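PDB 2XRH: protein HP0721 from Helicobacter pylori, which is a secreted protein of unknown function whose DUF1104 part is a small all-helical fold that can hold nicotinic acid. Local coordinates for residues 26-31 with 78-83; 34-39 with 87-92. All blocks are in the same frame, centred on the assembly; numbering follows the deposited sequence.

Interaction 1 (26-31 with 78-83); sequences VAPQDI and KAVKEA. With NIO (nicotinic acid), chain B.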
ATOM      1  N   VAL A  26       0.726   7.132 -14.761  1.00 11.70           N
ATOM      2  CA  VAL A  26       1.512   8.340 -15.045  1.00 11.89           C
ATOM      3  C   VAL A  26       2.904   8.133 -14.421  1.00 11.24           C
ATOM      4  O   VAL A  26       3.015   7.618 -13.336  1.00 11.95           O
ATOM      5  CB  VAL A  26       0.841   9.610 -14.455  1.00 11.92           C
ATOM      6  CG1 VAL A  26       1.706  10.838 -14.569  1.00 13.17           C
ATOM      7  CG2 VAL A  26      -0.522   9.865 -15.119  1.00 13.94           C
ATOM      8  N   ALA A  27       3.949   8.534 -15.130  1.00 11.91           N
ATOM      9  CA  ALA A  27       5.318   8.346 -14.638  1.00 12.41           C
ATOM     10  C   ALA A  27       5.560   9.242 -13.430  1.00 11.61           C
ATOM     11  O   ALA A  27       5.021  10.347 -13.358  1.00 12.14           O
ATOM     12  CB  ALA A  27       6.325   8.663 -15.730  1.00 14.25           C
ATOM     13  N   PRO A  28       6.330   8.772 -12.457  1.00 12.03           N
ATOM     14  CA  PRO A  28       6.628   9.640 -11.306  1.00 12.29           C
ATOM     15  C   PRO A  28       7.157  11.015 -11.698  1.00 12.69           C
ATOM     16  O   PRO A  28       6.844  11.994 -11.031  1.00 12.83           O
ATOM     17  CB  PRO A  28       7.611   8.816 -10.502  1.00 12.68           C
ATOM     18  CG  PRO A  28       7.190   7.389 -10.775  1.00 12.68           C
ATOM     19  CD  PRO A  28       6.761   7.381 -12.224  1.00 13.31           C
ATOM     20  N   GLN A  29       7.970  11.090 -12.741  1.00 12.74           N
ATOM     21  CA  GLN A  29       8.546  12.368 -13.163  1.00 13.82           C
ATOM     22  C   GLN A  29       7.472  13.368 -13.614  1.00 13.04           C
ATOM     23  O   GLN A  29       7.736  14.536 -13.689  1.00 14.80           O
ATOM     24  CB  GLN A  29       9.580  12.162 -14.277  1.00 13.49           C
ATOM     25  CG  GLN A  29       8.964  11.645 -15.573  1.00 15.65           C
ATOM     26  CD  GLN A  29       9.957  11.132 -16.574  1.00 20.70           C
ATOM     27  OE1 GLN A  29      10.338  11.841 -17.485  1.00 21.68           O
ATOM     28  NE2 GLN A  29      10.367   9.885 -16.411  1.00 22.08           N
ATOM     29  N   ASP A  30       6.266  12.864 -13.924  1.00 13.62           N
ATOM     30  CA  ASP A  30       5.132  13.687 -14.384  1.00 12.98           C
ATOM     31  C   ASP A  30       4.035  13.797 -13.346  1.00 12.31           C
ATOM     32  O   ASP A  30       3.048  14.500 -13.607  1.00 12.57           O
ATOM     33  CB  ASP A  30       4.525  13.115 -15.664  1.00 12.56           C
ATOM     34  CG  ASP A  30       5.501  13.092 -16.819  1.00 16.83           C
ATOM     35  OD1 ASP A  30       6.243  14.091 -16.999  1.00 20.61           O
ATOM     36  OD2 ASP A  30       5.510  12.085 -17.575  1.00 19.28           O
ATOM     37  N   ILE A  31       4.247  13.239 -12.158  1.00 12.39           N
ATOM     38  CA  ILE A  31       3.168  13.119 -11.187  1.00 11.18           C
ATOM     39  C   ILE A  31       2.767  14.430 -10.549  1.00 11.48           C
ATOM     40  O   ILE A  31       1.588  14.627 -10.281  1.00 12.06           O
ATOM     41  CB  ILE A  31       3.379  11.975 -10.119  1.00 11.72           C
ATOM     42  CG1 ILE A  31       2.020  11.357  -9.714  1.00 13.37           C
ATOM     43  CG2 ILE A  31       4.226  12.412  -8.915  1.00 13.47           C
ATOM     44  CD1 ILE A  31       1.345  10.519 -10.896  1.00 14.94           C
ATOM     45  N   LYS A  78       6.556   4.553  -4.123  1.00 11.35           N
ATOM     46  CA  LYS A  78       7.617   5.229  -3.350  1.00 12.41           C
ATOM     47  C   LYS A  78       8.154   6.440  -4.124  1.00 12.74           C
ATOM     48  O   LYS A  78       8.388   7.523  -3.574  1.00 12.43           O
ATOM     49  CB  LYS A  78       8.713   4.263  -2.979  1.00 13.97           C
ATOM     50  CG  LYS A  78       8.297   3.231  -1.940  1.00 18.59           C
ATOM     51  CD  LYS A  78       9.533   2.522  -1.366  1.00 25.02           C
ATOM     52  CE  LYS A  78       9.154   1.583  -0.252  1.00 29.80           C
ATOM     53  NZ  LYS A  78       9.979   0.315  -0.191  1.00 34.84           N
ATOM     54  N   ALA A  79       8.345   6.267  -5.413  1.00 10.75           N
ATOM     55  CA  ALA A  79       8.856   7.332  -6.253  1.00 10.58           C
ATOM     56  C   ALA A  79       7.819   8.470  -6.354  1.00 10.27           C
ATOM     57  O   ALA A  79       8.167   9.655  -6.392  1.00 10.89           O
ATOM     58  CB  ALA A  79       9.293   6.816  -7.651  1.00 11.26           C
ATOM     59  N   VAL A  80       6.544   8.105  -6.438  1.00 11.03           N
ATOM     60  CA  VAL A  80       5.473   9.071  -6.486  1.00 11.15           C
ATOM     61  C   VAL A  80       5.487   9.877  -5.181  1.00 10.86           C
ATOM     62  O   VAL A  80       5.412  11.096  -5.207  1.00 11.09           O
ATOM     63  CB  VAL A  80       4.086   8.424  -6.761  1.00 10.26           C
ATOM     64  CG1 VAL A  80       2.982   9.366  -6.369  1.00 11.41           C
ATOM     65  CG2 VAL A  80       3.967   8.012  -8.256  1.00 11.45           C
ATOM     66  N   LYS A  81       5.582   9.204  -4.065  1.00 11.26           N
ATOM     67  CA  LYS A  81       5.560   9.870  -2.760  1.00 12.23           C
ATOM     68  C   LYS A  81       6.689  10.877  -2.691  1.00 13.24           C
ATOM     69  O   LYS A  81       6.488  12.013  -2.292  1.00 15.37           O
ATOM     70  CB  LYS A  81       5.696   8.837  -1.638  1.00 14.06           C
ATOM     71  CG  LYS A  81       5.790   9.393  -0.235  1.00 19.83           C
ATOM     72  CD  LYS A  81       5.703   8.299   0.885  1.00 27.55           C
ATOM     73  CE  LYS A  81       6.976   7.506   1.075  1.00 32.17           C
ATOM     74  NZ  LYS A  81       7.174   7.073   2.480  1.00 36.60           N
ATOM     75  N   GLU A  82       7.867  10.462  -3.101  1.00 13.91           N
ATOM     76  CA  GLU A  82       9.027  11.345  -3.112  1.00 14.23           C
ATOM     77  C   GLU A  82       8.895  12.505  -4.058  1.00 13.42           C
ATOM     78  O   GLU A  82       9.241  13.640  -3.687  1.00 13.42           O
ATOM     79  CB  GLU A  82      10.264  10.535  -3.410  1.00 16.33           C
ATOM     80  CG  GLU A  82      10.648   9.620  -2.302  1.00 21.02           C
ATOM     81  CD  GLU A  82      10.820  10.362  -0.995  1.00 27.04           C
ATOM     82  OE1 GLU A  82      11.705  11.253  -1.010  1.00 31.57           O
ATOM     83  OE2 GLU A  82      10.067  10.074   0.015  1.00 31.52           O
ATOM     84  N   ALA A  83       8.386  12.262  -5.259  1.00 12.18           N
ATOM     85  CA  ALA A  83       8.153  13.333  -6.199  1.00 12.22           C
ATOM     86  C   ALA A  83       7.169  14.346  -5.627  1.00 13.00           C
ATOM     87  O   ALA A  83       7.354  15.536  -5.772  1.00 14.63           O
ATOM     88  CB  ALA A  83       7.682  12.805  -7.561  1.00 12.90           C
TER
HETATM   89  N   NIO B 200      -1.549  11.472  -7.927  1.00 22.98           N
HETATM   90  C1  NIO B 200      -1.317  10.285  -8.525  1.00 22.77           C
HETATM   91  C2  NIO B 200      -1.093   9.131  -7.753  1.00 24.01           C
HETATM   92  C3  NIO B 200      -1.074   9.199  -6.390  1.00 23.03           C
HETATM   93  C4  NIO B 200      -1.320  10.436  -5.813  1.00 24.72           C
HETATM   94  C5  NIO B 200      -1.550  11.559  -6.602  1.00 23.73           C
HETATM   95  C6  NIO B 200      -0.745   7.842  -8.407  1.00 29.14           C
HETATM   96  O1  NIO B 200       0.009   7.058  -7.760  1.00 30.85           O
HETATM   97  O2  NIO B 200      -1.129   7.617  -9.561  1.00 28.67           O
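Ile31 and Pro28 lay a largely apolar surface against Ala79, Val80 and Ala83, two alanines and a valine on one flank of helix 70-86. The Pro28 ring brings CB and CG onto the methyl of Ala79, with CG 3.8 Å from Ala79 CB, and crosses the Val80 side chain at about a right angle. Ile31 divides its branches: CG2, set between the backbone N and carbonyl carbon, reaches the methyl of Ala83 at 3.7 Å from CB, while CG1 turns to Val80 CG1. With alanines at 79 and 83, the backbones draw close, Pro28 CA and Val80 CA being 5.0 Å apart.

In fold terms, the turn leading into helix 31-44 docks on the last helix of this all-helical DUF1104 domain. No hydrogen bond crosses between the segments; within the turn, Pro28 O accepts Ile31 N at 3.1 Å, and Ala83 CB rests against that same oxygen. Nearby, Val26 O is hydrogen-bonded by Arg76 NH2.

The remaining contacts are with nicotinic acid. Ile31 CD1 packs 3.6 Å from its ring carbon C1, and Val80 CG1 lies 4.0 Å from carboxylate atom O1; the ligand is also hydrogen-bonded to Arg76 NH1.

Interaction 2 (34-39 with 87-92); sequences YTKELK and GNMEDM. With NIO (nicotinic acid), chain B.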
ATOM      1  N   TYR A  34       0.666  16.174 -13.120  1.00 12.94           N
ATOM      2  CA  TYR A  34      -0.615  15.484 -13.228  1.00 12.27           C
ATOM      3  C   TYR A  34      -1.533  15.846 -12.074  1.00 12.27           C
ATOM      4  O   TYR A  34      -2.710  16.142 -12.274  1.00 12.64           O
ATOM      5  CB  TYR A  34      -0.355  13.987 -13.237  1.00 12.36           C
ATOM      6  CG  TYR A  34      -1.588  13.092 -13.339  1.00 11.40           C
ATOM      7  CD1 TYR A  34      -2.360  13.029 -14.466  1.00 11.49           C
ATOM      8  CD2 TYR A  34      -1.903  12.235 -12.278  1.00 12.06           C
ATOM      9  CE1 TYR A  34      -3.477  12.172 -14.538  1.00 11.08           C
ATOM     10  CE2 TYR A  34      -2.974  11.384 -12.344  1.00 11.42           C
ATOM     11  CZ  TYR A  34      -3.766  11.346 -13.455  1.00 11.18           C
ATOM     12  OH  TYR A  34      -4.843  10.486 -13.512  1.00 11.71           O
ATOM     13  N   THR A  35      -1.014  15.804 -10.872  1.00 12.98           N
ATOM     14  CA  THR A  35      -1.779  16.082  -9.664  1.00 12.87           C
ATOM     15  C   THR A  35      -2.252  17.530  -9.649  1.00 13.69           C
ATOM     16  O   THR A  35      -3.409  17.793  -9.354  1.00 14.39           O
ATOM     17  CB  THR A  35      -0.922  15.789  -8.433  1.00 13.11           C
ATOM     18  OG1 THR A  35      -0.492  14.419  -8.458  1.00 15.66           O
ATOM     19  CG2 THR A  35      -1.638  16.067  -7.137  1.00 16.60           C
ATOM     20  N   LYS A  36      -1.371  18.463 -10.023  1.00 15.29           N
ATOM     21  CA  LYS A  36      -1.777  19.858 -10.178  1.00 15.75           C
ATOM     22  C   LYS A  36      -2.914  20.000 -11.197  1.00 14.76           C
ATOM     23  O   LYS A  36      -3.853  20.758 -10.952  1.00 15.82           O
ATOM     24  CB  LYS A  36      -0.577  20.744 -10.538  1.00 15.70           C
ATOM     25  CG  LYS A  36       0.444  20.882  -9.409  1.00 19.25           C
ATOM     26  CD  LYS A  36       1.672  21.682  -9.830  1.00 23.98           C
ATOM     27  CE  LYS A  36       2.544  21.966  -8.616  1.00 26.16           C
ATOM     28  NZ  LYS A  36       3.786  22.767  -8.976  1.00 31.15           N
ATOM     29  N   GLU A  37      -2.851  19.303 -12.314  1.00 14.39           N
ATOM     30  CA  GLU A  37      -3.895  19.383 -13.320  1.00 14.10           C
ATOM     31  C   GLU A  37      -5.226  18.829 -12.790  1.00 14.99           C
ATOM     32  O   GLU A  37      -6.262  19.442 -12.957  1.00 15.57           O
ATOM     33  CB  GLU A  37      -3.521  18.723 -14.625  1.00 14.92           C
ATOM     34  CG  GLU A  37      -4.530  18.995 -15.750  1.00 14.57           C
ATOM     35  CD  GLU A  37      -4.476  20.440 -16.286  1.00 19.76           C
ATOM     36  OE1 GLU A  37      -3.412  21.090 -16.159  1.00 22.75           O
ATOM     37  OE2 GLU A  37      -5.492  20.916 -16.814  1.00 22.00           O
ATOM     38  N   LEU A  38      -5.175  17.709 -12.093  1.00 14.35           N
ATOM     39  CA  LEU A  38      -6.385  17.097 -11.526  1.00 14.75           C
ATOM     40  C   LEU A  38      -7.016  18.030 -10.529  1.00 15.17           C
ATOM     41  O   LEU A  38      -8.212  18.215 -10.578  1.00 15.16           O
ATOM     42  CB  LEU A  38      -6.033  15.768 -10.858  1.00 14.39           C
ATOM     43  CG  LEU A  38      -5.704  14.540 -11.697  1.00 14.91           C
ATOM     44  CD1 LEU A  38      -5.419  13.367 -10.732  1.00 16.25           C
ATOM     45  CD2 LEU A  38      -6.808  14.205 -12.699  1.00 16.12           C
ATOM     46  N   LYS A  39      -6.203  18.665  -9.683  1.00 15.06           N
ATOM     47  CA  LYS A  39      -6.686  19.585  -8.640  1.00 17.26           C
ATOM     48  C   LYS A  39      -7.290  20.803  -9.310  1.00 18.53           C
ATOM     49  O   LYS A  39      -8.353  21.247  -8.916  1.00 18.50           O
ATOM     50  CB  LYS A  39      -5.623  19.955  -7.612  1.00 19.20           C
ATOM     51  CG  LYS A  39      -5.204  18.815  -6.695  1.00 22.56           C
ATOM     52  CD  LYS A  39      -4.176  19.289  -5.630  1.00 28.53           C
ATOM     53  CE  LYS A  39      -3.825  18.217  -4.585  1.00 32.18           C
ATOM     54  NZ  LYS A  39      -4.637  18.274  -3.319  1.00 34.32           N
ATOM     55  N   GLY A  87       7.836  18.354  -4.831  1.00 30.68           N
ATOM     56  CA  GLY A  87       7.026  19.354  -5.467  1.00 32.62           C
ATOM     57  C   GLY A  87       6.209  20.112  -4.462  1.00 33.93           C
ATOM     58  O   GLY A  87       5.325  20.845  -4.847  1.00 35.21           O
ATOM     59  N   ASN A  88       6.510  19.912  -3.173  1.00 35.81           N
ATOM     60  CA  ASN A  88       5.773  20.511  -2.051  1.00 37.18           C
ATOM     61  C   ASN A  88       4.258  20.268  -2.030  1.00 37.57           C
ATOM     62  O   ASN A  88       3.478  21.093  -1.524  1.00 38.50           O
ATOM     63  CB  ASN A  88       6.160  21.999  -1.922  1.00 38.10           C
ATOM     64  CG  ASN A  88       7.652  22.168  -1.697  1.00 39.74           C
ATOM     65  OD1 ASN A  88       8.135  22.017  -0.578  1.00 43.12           O
ATOM     66  ND2 ASN A  88       8.397  22.410  -2.777  1.00 41.57           N
ATOM     67  N   MET A  89       3.855  19.095  -2.530  1.00 36.63           N
ATOM     68  CA  MET A  89       2.449  18.699  -2.597  1.00 36.74           C
ATOM     69  C   MET A  89       2.031  17.970  -1.323  1.00 37.10           C
ATOM     70  O   MET A  89       2.880  17.526  -0.548  1.00 37.22           O
ATOM     71  CB  MET A  89       2.168  17.813  -3.826  1.00 36.25           C
ATOM     72  CG  MET A  89       2.602  18.388  -5.192  1.00 35.70           C
ATOM     73  SD  MET A  89       1.694  19.852  -5.729  1.00 35.73           S
ATOM     74  CE  MET A  89       0.032  19.185  -5.917  1.00 33.83           C
ATOM     75  N   GLU A  90       0.712  17.810  -1.176  1.00 38.44           N
ATOM     76  CA  GLU A  90      -0.037  17.429   0.076  1.00 39.04           C
ATOM     77  C   GLU A  90       0.059  16.033   0.805  1.00 38.85           C
ATOM     78  O   GLU A  90      -0.795  15.760   1.650  1.00 39.54           O
ATOM     79  CB  GLU A  90      -1.540  17.700  -0.222  1.00 39.50           C
ATOM     80  CG  GLU A  90      -2.561  17.258   0.854  1.00 40.77           C
ATOM     81  CD  GLU A  90      -3.975  17.723   0.561  1.00 43.22           C
ATOM     82  OE1 GLU A  90      -4.269  18.919   0.790  1.00 46.43           O
ATOM     83  OE2 GLU A  90      -4.805  16.886   0.123  1.00 45.57           O
ATOM     84  N   ASP A  91       1.084  15.208   0.581  1.00 37.93           N
ATOM     85  CA  ASP A  91       1.077  13.772   0.995  1.00 37.43           C
ATOM     86  C   ASP A  91      -0.102  13.000   0.421  1.00 35.63           C
ATOM     87  O   ASP A  91      -1.231  13.445   0.517  1.00 35.52           O
ATOM     88  CB  ASP A  91       0.944  13.545   2.514  1.00 38.38           C
ATOM     89  CG  ASP A  91       1.776  14.462   3.330  1.00 41.48           C
ATOM     90  OD1 ASP A  91       2.975  14.153   3.508  1.00 46.49           O
ATOM     91  OD2 ASP A  91       1.208  15.457   3.838  1.00 45.92           O
ATOM     92  N   MET A  92       0.150  11.811  -0.112  1.00 34.49           N
ATOM     93  CA  MET A  92      -0.927  10.870  -0.372  1.00 33.29           C
ATOM     94  C   MET A  92      -1.606  10.512   0.940  1.00 32.80           C
ATOM     95  O   MET A  92      -0.933  10.280   1.959  1.00 33.27           O
ATOM     96  CB  MET A  92      -0.380   9.568  -0.978  1.00 33.29           C
ATOM     97  CG  MET A  92      -0.001   9.648  -2.447  1.00 33.00           C
ATOM     98  SD  MET A  92       0.605   8.030  -3.051  1.00 32.78           S
ATOM     99  CE  MET A  92       2.187   8.101  -2.206  1.00 32.16           C
TER
HETATM  100  N   NIO B 200      -1.549  11.472  -7.927  1.00 22.98           N
HETATM  101  C1  NIO B 200      -1.317  10.285  -8.525  1.00 22.77           C
HETATM  102  C2  NIO B 200      -1.093   9.131  -7.753  1.00 24.01           C
HETATM  103  C3  NIO B 200      -1.074   9.199  -6.390  1.00 23.03           C
HETATM  104  C4  NIO B 200      -1.320  10.436  -5.813  1.00 24.72           C
HETATM  105  C5  NIO B 200      -1.550  11.559  -6.602  1.00 23.73           C
HETATM  106  C6  NIO B 200      -0.745   7.842  -8.407  1.00 29.14           C
HETATM  107  O1  NIO B 200       0.009   7.058  -7.760  1.00 30.85           O
HETATM  108  O2  NIO B 200      -1.129   7.617  -9.561  1.00 28.67           O
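Met89 reaches across to helix 31-44 and supplies the close part of this contact. Its chain bends at chi2, and chi3 (-64°) then sets CE against the helix. There CE touches Thr35 CG2 at 3.7 Å, the two side chains running past each other in opposite senses. Met89 SD sits against the aliphatic part of Lys36, 3.7 Å from Lys36 CE, and Lys36 CG closes on the same methionine methyl. Leu84 of helix 70-86 touches both Thr35 and Met89 and so backs this small apolar cluster.

Segment 87-92 begins where helix 70-86 ends in a Schellman motif, with Asn88, at positive phi (54°), as its C-prime residue: Met89 N bonds to Leu84 O and Asn88 N to Lys85 O. After this cap the Met89 side chain points toward helix 31-44, and the chain then runs on to Met92 at the nicotinic acid site. Met92 CG lies 3.7 Å from ring carbon C4 of the ligand. From the helix side, Thr35 OG1 approaches the pyridine nitrogen N at 3.2 Å, while also being hydrogen-bonded to Ile31 O one turn earlier.

Toward solvent the contact becomes much looser. Lys39 passes Met89 with its CE 4.2 Å from the methionine CE, then bends at its last torsion (chi4 -94°). Its ammonium faces the Glu90 carboxylate, both residues being exposed. No hydrogen bond spans the two segments, and the salt bridge itself is long, Lys39 NZ to Glu90 OE2 measuring 3.7 Å.

Interactions 1 and 2 lie about 10 Å apart, centre to centre, and join the same two regions twice. Along the chain their segments alternate, 26-31, 34-39, 78-83 and 87-92, so the turn before helix 31-44 and the middle of that helix meet helix 70-86 and the loop after it, with helix 47-65 intervening along the chain. They touch directly: Lys81 CB packs 3.6 Å from Met92 CE, and Val26 CG2 lies 3.7 Å from Tyr34 CD1. Nicotinic acid is contacted by both, Ile31 from one and Thr35 and Met92 from the other lining its pocket; whether it is a natural ligand of this secreted protein remains open.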